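PDB 3PSH: protein HI_1472 from Haemophilus influenzae, which binds molybdate and tungstate, but not sulfate or phosphate, in the periplasm and serves as the solute-binding subunit of the MolBCA ABC transporter for low-affinity molybdate import. Local coordinates for residues 45-48 and 49-53; 194-197 and 198-202; 226-229 and 230-233; 289-292 and 293-297. All blocks are in the same frame, centred on the assembly; numbering follows the deposited sequence.

Contact 1: 45-48 and 49-53; sequences LSNW and KKQLG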
loop_
_atom_site.group_PDB
_atom_site.type_symbol
_atom_site.label_atom_id
_atom_site.label_comp_id
_atom_site.label_asym_id
_atom_site.label_seq_id
_atom_site.Cartn_x
_atom_site.Cartn_y
_atom_site.Cartn_z
ATOM N N LEU A 45 -8.685 5.240 -11.221
ATOM C CA LEU A 45 -8.032 4.271 -12.080
ATOM C C LEU A 45 -8.959 3.117 -12.508
ATOM O O LEU A 45 -9.710 2.552 -11.732
ATOM C CB LEU A 45 -6.724 3.703 -11.453
ATOM C CG LEU A 45 -6.880 2.864 -10.154
ATOM C CD1 LEU A 45 -5.522 2.150 -9.854
ATOM C CD2 LEU A 45 -7.389 3.527 -8.956
ATOM N N SER A 46 -8.858 2.770 -13.766
ATOM C CA SER A 46 -9.791 1.748 -14.276
ATOM C C SER A 46 -9.541 0.308 -13.700
ATOM O O SER A 46 -10.490 -0.509 -13.707
ATOM C CB SER A 46 -9.729 1.745 -15.821
ATOM O OG SER A 46 -8.430 1.342 -16.299
ATOM N N ASN A 47 -8.309 0.054 -13.183
ATOM C CA ASN A 47 -7.998 -1.208 -12.476
ATOM C C ASN A 47 -8.182 -1.172 -10.967
ATOM O O ASN A 47 -7.495 -1.960 -10.252
ATOM C CB ASN A 47 -6.591 -1.675 -12.904
ATOM C CG ASN A 47 -5.520 -0.641 -12.749
ATOM O OD1 ASN A 47 -5.779 0.583 -12.749
ATOM N ND2 ASN A 47 -4.253 -1.129 -12.633
ATOM N N TRP A 48 -9.070 -0.297 -10.488
ATOM C CA TRP A 48 -9.298 -0.174 -8.997
ATOM C C TRP A 48 -9.767 -1.477 -8.339
ATOM O O TRP A 48 -9.227 -1.849 -7.266
ATOM C CB TRP A 48 -10.136 1.046 -8.661
ATOM C CG TRP A 48 -11.575 0.918 -9.063
ATOM C CD1 TRP A 48 -12.160 1.278 -10.286
ATOM C CD2 TRP A 48 -12.623 0.424 -8.234
ATOM N NE1 TRP A 48 -13.524 0.992 -10.234
ATOM C CE2 TRP A 48 -13.837 0.495 -8.982
ATOM C CE3 TRP A 48 -12.666 -0.135 -6.919
ATOM C CZ2 TRP A 48 -15.113 0.064 -8.420
ATOM C CZ3 TRP A 48 -13.958 -0.567 -6.349
ATOM C CH2 TRP A 48 -15.137 -0.474 -7.118
ATOM N N LYS A 49 -10.641 -2.247 -8.986
ATOM C CA LYS A 49 -11.076 -3.457 -8.275
ATOM C C LYS A 49 -9.898 -4.458 -8.193
ATOM O O LYS A 49 -9.724 -5.119 -7.197
ATOM C CB LYS A 49 -12.234 -4.112 -9.062
ATOM C CG LYS A 49 -13.516 -3.269 -8.977
ATOM C CD LYS A 49 -14.776 -3.955 -9.684
ATOM C CE LYS A 49 -16.039 -3.007 -9.675
ATOM N NZ LYS A 49 -16.945 -3.726 -10.722
ATOM N N LYS A 50 -9.137 -4.587 -9.225
ATOM C CA LYS A 50 -7.964 -5.516 -9.176
ATOM C C LYS A 50 -6.931 -5.099 -8.096
ATOM O O LYS A 50 -6.506 -5.941 -7.228
ATOM C CB LYS A 50 -7.297 -5.712 -10.520
ATOM C CG LYS A 50 -6.116 -6.585 -10.374
ATOM C CD LYS A 50 -5.792 -7.214 -11.728
ATOM C CE LYS A 50 -4.803 -8.353 -11.595
ATOM N NZ LYS A 50 -3.528 -7.607 -11.710
ATOM N N GLN A 51 -6.629 -3.798 -8.081
ATOM C CA GLN A 51 -5.562 -3.336 -7.212
ATOM C C GLN A 51 -5.967 -3.187 -5.755
ATOM O O GLN A 51 -5.116 -3.314 -4.832
ATOM C CB GLN A 51 -5.089 -1.949 -7.774
ATOM C CG GLN A 51 -4.308 -2.088 -9.091
ATOM C CD GLN A 51 -3.050 -2.970 -8.993
ATOM O OE1 GLN A 51 -2.351 -2.997 -8.003
ATOM N NE2 GLN A 51 -2.801 -3.760 -10.067
ATOM N N LEU A 52 -7.273 -2.885 -5.508
ATOM C CA LEU A 52 -7.808 -2.802 -4.145
ATOM C C LEU A 52 -8.428 -4.097 -3.619
ATOM O O LEU A 52 -8.699 -4.179 -2.395
ATOM C CB LEU A 52 -8.805 -1.600 -3.930
ATOM C CG LEU A 52 -8.128 -0.224 -4.167
ATOM C CD1 LEU A 52 -9.211 0.881 -4.145
ATOM C CD2 LEU A 52 -7.248 0.162 -2.946
ATOM N N GLY A 53 -8.647 -5.066 -4.481
ATOM C CA GLY A 53 -9.331 -6.239 -4.092
ATOM C C GLY A 53 -10.829 -6.240 -4.345
ATOM O O GLY A 53 -11.491 -5.253 -4.198
HETATM O O HOH W 1 -11.792 -1.947 -11.672
#
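The indole of W48 carries on one face the side chain of its neighbour K49: K49 CG stands 3.5 Å from the centroid of the W48 six-membered ring, only 3° off the ring normal, a CH-pi contact. The same face has a water above its rim, while the carbonyl O of L45 lies at the edge, in the ring plane. The bulky indole suits the interior, where it packs on L63 and M68. Beyond CG the lysine runs extended alongside the indole, K49 CE coming within 3.4 Å of W48 CZ2, and its NZ ends in a salt bridge to E64. A long aliphatic chain with a charged tip suits such a place, greasy over the ring and ionic at the end. That water bridges the backbone, donating to S46 O at 2.8 Å and accepting from K49 N at 2.9 Å.

The amides of N47 and Q51 do not stack: their planes are 62° apart and N47 ND2 meets the methylene Q51 CG at 3.7 Å. Their backbones are joined by Q51 N to N47 O at 3.0 Å, and L52 N reaches W48 O at 2.8 Å. G53 follows helix 48-52 with positive phi (94°), which suits glycine.

A type I turn, L45 to W48, leads from edge strand 41-44 of the first parallel sheet into short helix 48-52. L45, Q51 and L52 pack against helix 26-34 at H26, and Q51 also touches the molybdate.

Contact 2: 194-197 and 198-202; sequences GTYG and SGKYT. With MOO (molybdate ion), chain B.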
loop_
_atom_site.group_PDB
_atom_site.type_symbol
_atom_site.label_atom_id
_atom_site.label_comp_id
_atom_site.label_asym_id
_atom_site.label_seq_id
_atom_site.Cartn_x
_atom_site.Cartn_y
_atom_site.Cartn_z
ATOM N N GLY A 194 5.258 -13.661 -8.986
ATOM C CA GLY A 194 5.679 -12.250 -8.705
ATOM C C GLY A 194 6.055 -12.168 -7.201
ATOM O O GLY A 194 5.434 -12.825 -6.347
ATOM N N THR A 195 7.066 -11.365 -6.883
ATOM C CA THR A 195 7.326 -11.087 -5.421
ATOM C C THR A 195 7.856 -9.701 -5.292
ATOM O O THR A 195 8.106 -9.006 -6.344
ATOM C CB THR A 195 8.262 -12.153 -4.787
ATOM O OG1 THR A 195 8.202 -12.001 -3.370
ATOM C CG2 THR A 195 9.743 -11.873 -5.133
ATOM N N TYR A 196 8.083 -9.259 -4.073
ATOM C CA TYR A 196 8.754 -7.940 -3.862
ATOM C C TYR A 196 10.079 -8.147 -3.243
ATOM O O TYR A 196 10.264 -8.887 -2.228
ATOM C CB TYR A 196 7.978 -7.055 -2.877
ATOM C CG TYR A 196 6.565 -6.740 -3.335
ATOM C CD1 TYR A 196 6.172 -5.447 -3.816
ATOM C CD2 TYR A 196 5.511 -7.710 -3.230
ATOM C CE1 TYR A 196 4.763 -5.158 -4.147
ATOM C CE2 TYR A 196 4.206 -7.431 -3.643
ATOM C CZ TYR A 196 3.795 -6.180 -4.144
ATOM O OH TYR A 196 2.485 -5.927 -4.426
ATOM N N GLY A 197 11.048 -7.454 -3.774
ATOM C CA GLY A 197 12.323 -7.522 -3.229
ATOM C C GLY A 197 12.669 -6.223 -2.455
ATOM O O GLY A 197 11.804 -5.611 -1.820
ATOM N N SER A 198 13.905 -5.710 -2.571
ATOM C CA SER A 198 14.337 -4.509 -1.861
ATOM C C SER A 198 13.590 -3.214 -2.338
ATOM O O SER A 198 13.001 -3.206 -3.460
ATOM C CB SER A 198 15.886 -4.262 -1.954
ATOM O OG SER A 198 16.169 -4.042 -3.370
ATOM N N GLY A 199 13.648 -2.187 -1.491
ATOM C CA GLY A 199 13.086 -0.837 -1.758
ATOM C C GLY A 199 11.591 -0.795 -1.652
ATOM O O GLY A 199 10.918 0.105 -2.257
ATOM N N LYS A 200 10.995 -1.799 -0.933
ATOM C CA LYS A 200 9.534 -1.799 -0.899
ATOM C C LYS A 200 9.036 -1.891 0.551
ATOM O O LYS A 200 9.673 -2.585 1.375
ATOM C CB LYS A 200 9.055 -3.041 -1.679
ATOM C CG LYS A 200 9.329 -2.985 -3.179
ATOM C CD LYS A 200 8.377 -1.950 -3.884
ATOM C CE LYS A 200 9.040 -1.374 -5.100
ATOM N NZ LYS A 200 8.032 -0.320 -5.660
ATOM N N TYR A 201 7.819 -1.430 0.805
ATOM C CA TYR A 201 7.186 -1.535 2.181
ATOM C C TYR A 201 7.028 -3.036 2.706
ATOM O O TYR A 201 7.142 -3.329 3.914
ATOM C CB TYR A 201 5.824 -0.799 2.263
ATOM C CG TYR A 201 5.179 -1.025 3.610
ATOM C CD1 TYR A 201 5.795 -0.540 4.778
ATOM C CD2 TYR A 201 4.025 -1.851 3.687
ATOM C CE1 TYR A 201 5.261 -0.872 6.030
ATOM C CE2 TYR A 201 3.460 -2.191 4.868
ATOM C CZ TYR A 201 4.051 -1.674 6.050
ATOM O OH TYR A 201 3.594 -2.003 7.294
ATOM N N THR A 202 6.798 -3.938 1.742
ATOM C CA THR A 202 6.679 -5.396 2.045
ATOM C C THR A 202 7.746 -5.820 3.097
ATOM O O THR A 202 7.395 -6.352 4.185
ATOM C CB THR A 202 6.817 -6.214 0.763
ATOM O OG1 THR A 202 5.920 -5.702 -0.282
ATOM C CG2 THR A 202 6.496 -7.696 1.058
HETATM MO MO MOO B . 1.553 -1.937 -4.522
HETATM O O1 MOO B . 2.122 -3.456 -4.041
HETATM O O2 MOO B . 2.484 -1.297 -5.821
HETATM O O3 MOO B . 1.667 -0.846 -3.221
HETATM O O4 MOO B . -0.113 -2.117 -4.800
HETATM O O HOH W 2 10.949 -5.782 0.761
#
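Y196 is a molybdate-binding residue, and T202 is the neighbour that supports its ring across the loop from strand 194-196, half of a two-stranded antiparallel pair with 222-224, into helix 201-208. Their side chains meet at about a right angle: T202 OG1 sits 3.3 Å above the plane of the Y196 ring, displaced toward the rim, its nearest ring atom being Y196 CG at 3.3 Å. The hydroxyl bonds to the carbonyl of A277, so it can rest on the ring without needing the tyrosine as a polar partner. K200 comes instead to the ring's edge, where K200 CG lies 4.1 Å from Y196 CD1; its chain bends at chi2 (-72°), and NZ goes on to the carbonyl of L125.

Glycine suits the bend of the loop at G199, where phi is positive (75°). A water lies 2.7 Å from G197 O.

Pinned in this way, and met edge-to-face by F222, the ring presents Y196 OH to molybdate O1, to which it donates at 2.5 Å. Q241 NE2 also bonds to that hydroxyl, which leaves the phenol proton for the anion and would probably polarise the O-H. H26, Q27, R243 and the backbone N-H groups of G279 and Y280 complete the shell, so the oxyanion is held by many donors, with Y196 adding a neutral hydroxyl to the amide donors and to R243.

Contact 3: 226-229 and 230-233; sequences SLEN and VLEW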
loop_
_atom_site.group_PDB
_atom_site.type_symbol
_atom_site.label_atom_id
_atom_site.label_comp_id
_atom_site.label_asym_id
_atom_site.label_seq_id
_atom_site.Cartn_x
_atom_site.Cartn_y
_atom_site.Cartn_z
ATOM N N SER A 226 11.855 -17.063 -10.501
ATOM C CA SER A 226 11.566 -18.489 -10.828
ATOM C C SER A 226 11.263 -19.306 -9.581
ATOM O O SER A 226 11.631 -18.904 -8.439
ATOM C CB SER A 226 12.779 -19.161 -11.520
ATOM O OG SER A 226 13.899 -19.183 -10.609
ATOM N N LEU A 227 10.625 -20.450 -9.821
ATOM C CA LEU A 227 10.366 -21.470 -8.819
ATOM C C LEU A 227 11.678 -21.886 -8.177
ATOM O O LEU A 227 11.744 -21.997 -6.940
ATOM C CB LEU A 227 9.528 -22.657 -9.390
ATOM C CG LEU A 227 9.152 -23.853 -8.454
ATOM C CD1 LEU A 227 8.666 -23.385 -6.980
ATOM C CD2 LEU A 227 8.167 -24.846 -9.077
ATOM N N GLU A 228 12.743 -22.019 -8.982
ATOM C CA GLU A 228 14.061 -22.363 -8.418
ATOM C C GLU A 228 14.551 -21.352 -7.297
ATOM O O GLU A 228 15.085 -21.744 -6.223
ATOM C CB GLU A 228 15.108 -22.621 -9.541
ATOM C CG GLU A 228 16.450 -23.130 -9.035
ATOM C CD GLU A 228 16.401 -24.492 -8.377
ATOM O OE1 GLU A 228 15.423 -25.277 -8.548
ATOM O OE2 GLU A 228 17.347 -24.750 -7.610
ATOM N N ASN A 229 14.375 -20.040 -7.539
ATOM C CA ASN A 229 14.666 -18.994 -6.533
ATOM C C ASN A 229 13.942 -19.264 -5.208
ATOM O O ASN A 229 14.565 -19.216 -4.165
ATOM C CB ASN A 229 14.257 -17.587 -7.050
ATOM C CG ASN A 229 15.023 -17.149 -8.304
ATOM O OD1 ASN A 229 16.238 -17.378 -8.449
ATOM N ND2 ASN A 229 14.283 -16.538 -9.250
ATOM N N VAL A 230 12.644 -19.547 -5.269
ATOM C CA VAL A 230 11.846 -19.741 -4.057
ATOM C C VAL A 230 12.239 -21.058 -3.310
ATOM O O VAL A 230 12.301 -21.106 -2.057
ATOM C CB VAL A 230 10.346 -19.845 -4.384
ATOM C CG1 VAL A 230 9.511 -19.843 -3.052
ATOM C CG2 VAL A 230 9.908 -18.745 -5.370
ATOM N N LEU A 231 12.576 -22.087 -4.092
ATOM C CA LEU A 231 13.040 -23.359 -3.456
ATOM C C LEU A 231 14.379 -23.150 -2.755
ATOM O O LEU A 231 14.580 -23.652 -1.642
ATOM C CB LEU A 231 13.219 -24.394 -4.536
ATOM C CG LEU A 231 11.991 -24.913 -5.301
ATOM C CD1 LEU A 231 12.405 -25.892 -6.470
ATOM C CD2 LEU A 231 10.987 -25.576 -4.364
ATOM N N GLU A 232 15.261 -22.397 -3.401
ATOM C CA GLU A 232 16.570 -21.967 -2.813
ATOM C C GLU A 232 16.405 -21.137 -1.513
ATOM O O GLU A 232 17.082 -21.352 -0.502
ATOM C CB GLU A 232 17.479 -21.292 -3.861
ATOM C CG GLU A 232 18.076 -22.371 -4.824
ATOM C CD GLU A 232 18.808 -21.823 -6.081
ATOM O OE1 GLU A 232 19.440 -20.752 -6.025
ATOM O OE2 GLU A 232 18.786 -22.500 -7.155
ATOM N N TRP A 233 15.448 -20.205 -1.525
ATOM C CA TRP A 233 15.181 -19.351 -0.388
ATOM C C TRP A 233 14.534 -20.163 0.720
ATOM O O TRP A 233 14.822 -19.944 1.881
ATOM C CB TRP A 233 14.243 -18.123 -0.745
ATOM C CG TRP A 233 14.944 -17.099 -1.583
ATOM C CD1 TRP A 233 16.274 -16.729 -1.524
ATOM C CD2 TRP A 233 14.334 -16.287 -2.595
ATOM N NE1 TRP A 233 16.518 -15.740 -2.450
ATOM C CE2 TRP A 233 15.369 -15.492 -3.152
ATOM C CE3 TRP A 233 13.037 -16.216 -3.144
ATOM C CZ2 TRP A 233 15.131 -14.588 -4.237
ATOM C CZ3 TRP A 233 12.805 -15.283 -4.228
ATOM C CH2 TRP A 233 13.864 -14.530 -4.754
#
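E228 and E232 are brought together by different routes: E228 sets its CG opposite the backbone N (chi1 -174°) and then bends at chi2, whereas E232 keeps CG beside its N and stretches out. The two carboxylates, their planes 67° apart, meet with E228 OE2 and E232 OE2 at 2.7 Å. Two oxygens this close suggest that one acid holds a proton, which would relieve the like charge; both residues stand at the surface, where an acid is readily accommodated.

On the next flank L227 reaches along the helix so that its CD1 lies 4.0 Å from L231 CG, an apolar pair one turn apart, with L227 resting on W257 as well.

W233 is turned back over the preceding turn by a chi1 of -72°. N229 O stands 3.2 Å above the plane of its indole, displaced toward the rim, and N229 CB lies 4.0 Å from the centroid of the six-membered ring, a CH-pi contact. The same carbonyl accepts W233 N at 3.0 Å, one of the i to i+4 bonds here. The first of them, V230 N to S226 O at 3.4 Å, is weak.

V230 and W233 turn their apolar groups onto Y187 of strand 184-188. Before the first turn, S226 OG accepts N229 N at 3.2 Å. This is a serine N-cap on an amphipathic helix, 227-233, flanking a parallel sheet and leading into its strand 237-240.

Contact 4: 289-292 and 293-297; sequences GEVW and LAKAL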
loop_
_atom_site.group_PDB
_atom_site.type_symbol
_atom_site.label_atom_id
_atom_site.label_comp_id
_atom_site.label_asym_id
_atom_site.label_seq_id
_atom_site.Cartn_x
_atom_site.Cartn_y
_atom_site.Cartn_z
ATOM N N GLY A 289 -1.896 -4.062 10.354
ATOM C CA GLY A 289 -1.273 -5.140 9.674
ATOM C C GLY A 289 -0.026 -5.644 10.416
ATOM O O GLY A 289 0.161 -6.853 10.488
ATOM N N GLU A 290 0.879 -4.749 10.812
ATOM C CA GLU A 290 2.110 -5.195 11.470
ATOM C C GLU A 290 1.791 -5.877 12.807
ATOM O O GLU A 290 2.420 -6.868 13.179
ATOM C CB GLU A 290 3.030 -4.016 11.736
ATOM C CG GLU A 290 3.560 -3.488 10.398
ATOM C CD GLU A 290 4.511 -2.277 10.556
ATOM O OE1 GLU A 290 4.783 -1.801 11.684
ATOM O OE2 GLU A 290 4.919 -1.715 9.448
ATOM N N VAL A 291 0.730 -5.428 13.460
ATOM C CA VAL A 291 0.312 -6.052 14.766
ATOM C C VAL A 291 -0.257 -7.467 14.418
ATOM O O VAL A 291 0.126 -8.471 15.077
ATOM C CB VAL A 291 -0.710 -5.196 15.562
ATOM C CG1 VAL A 291 -1.128 -5.926 16.854
ATOM C CG2 VAL A 291 -0.107 -3.779 15.884
ATOM N N TRP A 292 -1.128 -7.596 13.383
ATOM C CA TRP A 292 -1.521 -8.959 12.972
ATOM C C TRP A 292 -0.364 -9.906 12.710
ATOM O O TRP A 292 -0.372 -11.082 13.228
ATOM C CB TRP A 292 -2.431 -8.890 11.744
ATOM C CG TRP A 292 -2.895 -10.292 11.317
ATOM C CD1 TRP A 292 -4.031 -10.911 11.718
ATOM C CD2 TRP A 292 -2.302 -11.126 10.328
ATOM N NE1 TRP A 292 -4.158 -12.140 11.115
ATOM C CE2 TRP A 292 -3.097 -12.313 10.245
ATOM C CE3 TRP A 292 -1.104 -11.034 9.541
ATOM C CZ2 TRP A 292 -2.730 -13.391 9.386
ATOM C CZ3 TRP A 292 -0.722 -12.148 8.693
ATOM C CH2 TRP A 292 -1.571 -13.292 8.626
ATOM N N LEU A 293 0.649 -9.438 11.934
ATOM C CA LEU A 293 1.697 -10.366 11.565
ATOM C C LEU A 293 2.533 -10.687 12.854
ATOM O O LEU A 293 2.989 -11.842 13.041
ATOM C CB LEU A 293 2.599 -9.751 10.452
ATOM C CG LEU A 293 3.741 -10.618 9.955
ATOM C CD1 LEU A 293 3.229 -11.954 9.375
ATOM C CD2 LEU A 293 4.481 -9.796 8.868
ATOM N N ALA A 294 2.741 -9.664 13.703
ATOM C CA ALA A 294 3.547 -9.875 14.943
ATOM C C ALA A 294 2.816 -10.927 15.773
ATOM O O ALA A 294 3.456 -11.843 16.285
ATOM C CB ALA A 294 3.695 -8.605 15.718
ATOM N N LYS A 295 1.474 -10.827 15.911
ATOM C CA LYS A 295 0.734 -11.739 16.769
ATOM C C LYS A 295 0.694 -13.143 16.162
ATOM O O LYS A 295 0.598 -14.166 16.888
ATOM C CB LYS A 295 -0.736 -11.273 17.011
ATOM C CG LYS A 295 -0.985 -10.086 17.771
ATOM C CD LYS A 295 -2.549 -9.842 18.028
ATOM C CE LYS A 295 -3.424 -10.994 18.716
ATOM N NZ LYS A 295 -3.233 -11.042 20.214
ATOM N N ALA A 296 0.652 -13.207 14.826
ATOM C CA ALA A 296 0.632 -14.469 14.136
ATOM C C ALA A 296 1.949 -15.223 14.400
ATOM O O ALA A 296 1.970 -16.443 14.499
ATOM C CB ALA A 296 0.374 -14.249 12.583
ATOM N N LEU A 297 3.055 -14.505 14.423
ATOM C CA LEU A 297 4.380 -15.143 14.423
ATOM C C LEU A 297 4.878 -15.231 15.906
ATOM O O LEU A 297 5.699 -16.147 16.168
ATOM C CB LEU A 297 5.443 -14.301 13.684
ATOM C CG LEU A 297 5.139 -14.058 12.196
ATOM C CD1 LEU A 297 6.307 -13.184 11.637
ATOM C CD2 LEU A 297 4.942 -15.391 11.430
#
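W292 and L293 mark the middle of an i to i+4 bonded run of alpha-helix, in the last half of helix 283-297, which lies among helices 168-175, 201-208 and 307-319 of the periplasmic-binding fold. Four backbone bonds in succession join the two halves, from L293 N to G289 O at 3.0 Å through to A296 N and W292 O at 2.8 Å. Between them comes the bond of K295 N to V291 O, also 2.8 Å.

Each face of the helix has its own chemistry. A294 is small enough for helix 168-175 to come close, with L171 and L175 touching it. E290 is a buried acid, and its carboxylate is answered by a salt bridge to R168 and by the hydroxyl of Y201. V291 and the aliphatic part of K295 both lean on L307 of helix 307-319. The lysine chain is bent at chi3 and chi4, which takes its NZ to the carbonyls of F302 and V305, a long donor able to reach two carbonyls of the segment leading to helix 307-319.

The large, partly exposed indole of W292 suits a helix flank, where it packs on P272, Y274 and L307. With CG anti to the backbone N (chi1 -178°), it lies beside the start of L293, the two side chains crossing obliquely: W292 CE3 is 3.5 Å from L293 CA, and W292 CZ3 meets the methyl L293 CD1 at 4.0 Å.

In the fold
Contacts 2 and 4 are the buried ones, contact 1 is partly buried, and contact 3 lies at the surface, its centre about 25 Å from that of the chain. Contact 1 stands beside the sheet holding strand 41-44; contacts 2 and 3 accompany the sheet of strands 184-188 and 237-240. Molybdate lies between contacts 1 and 2, whose nearest atoms are about 7 Å apart. Contact 2 touches contact 4 through the probable hydrogen bond of Y201 to E290, tying helix 201-208 to helix 283-297. Chemistry follows place: contact 1 pairs an indole with a salt-bridged lysine, a tyrosine hydroxyl faces the anion in contact 2, buried charge is paired in contact 4, and contact 3 leaves two acids side by side outside.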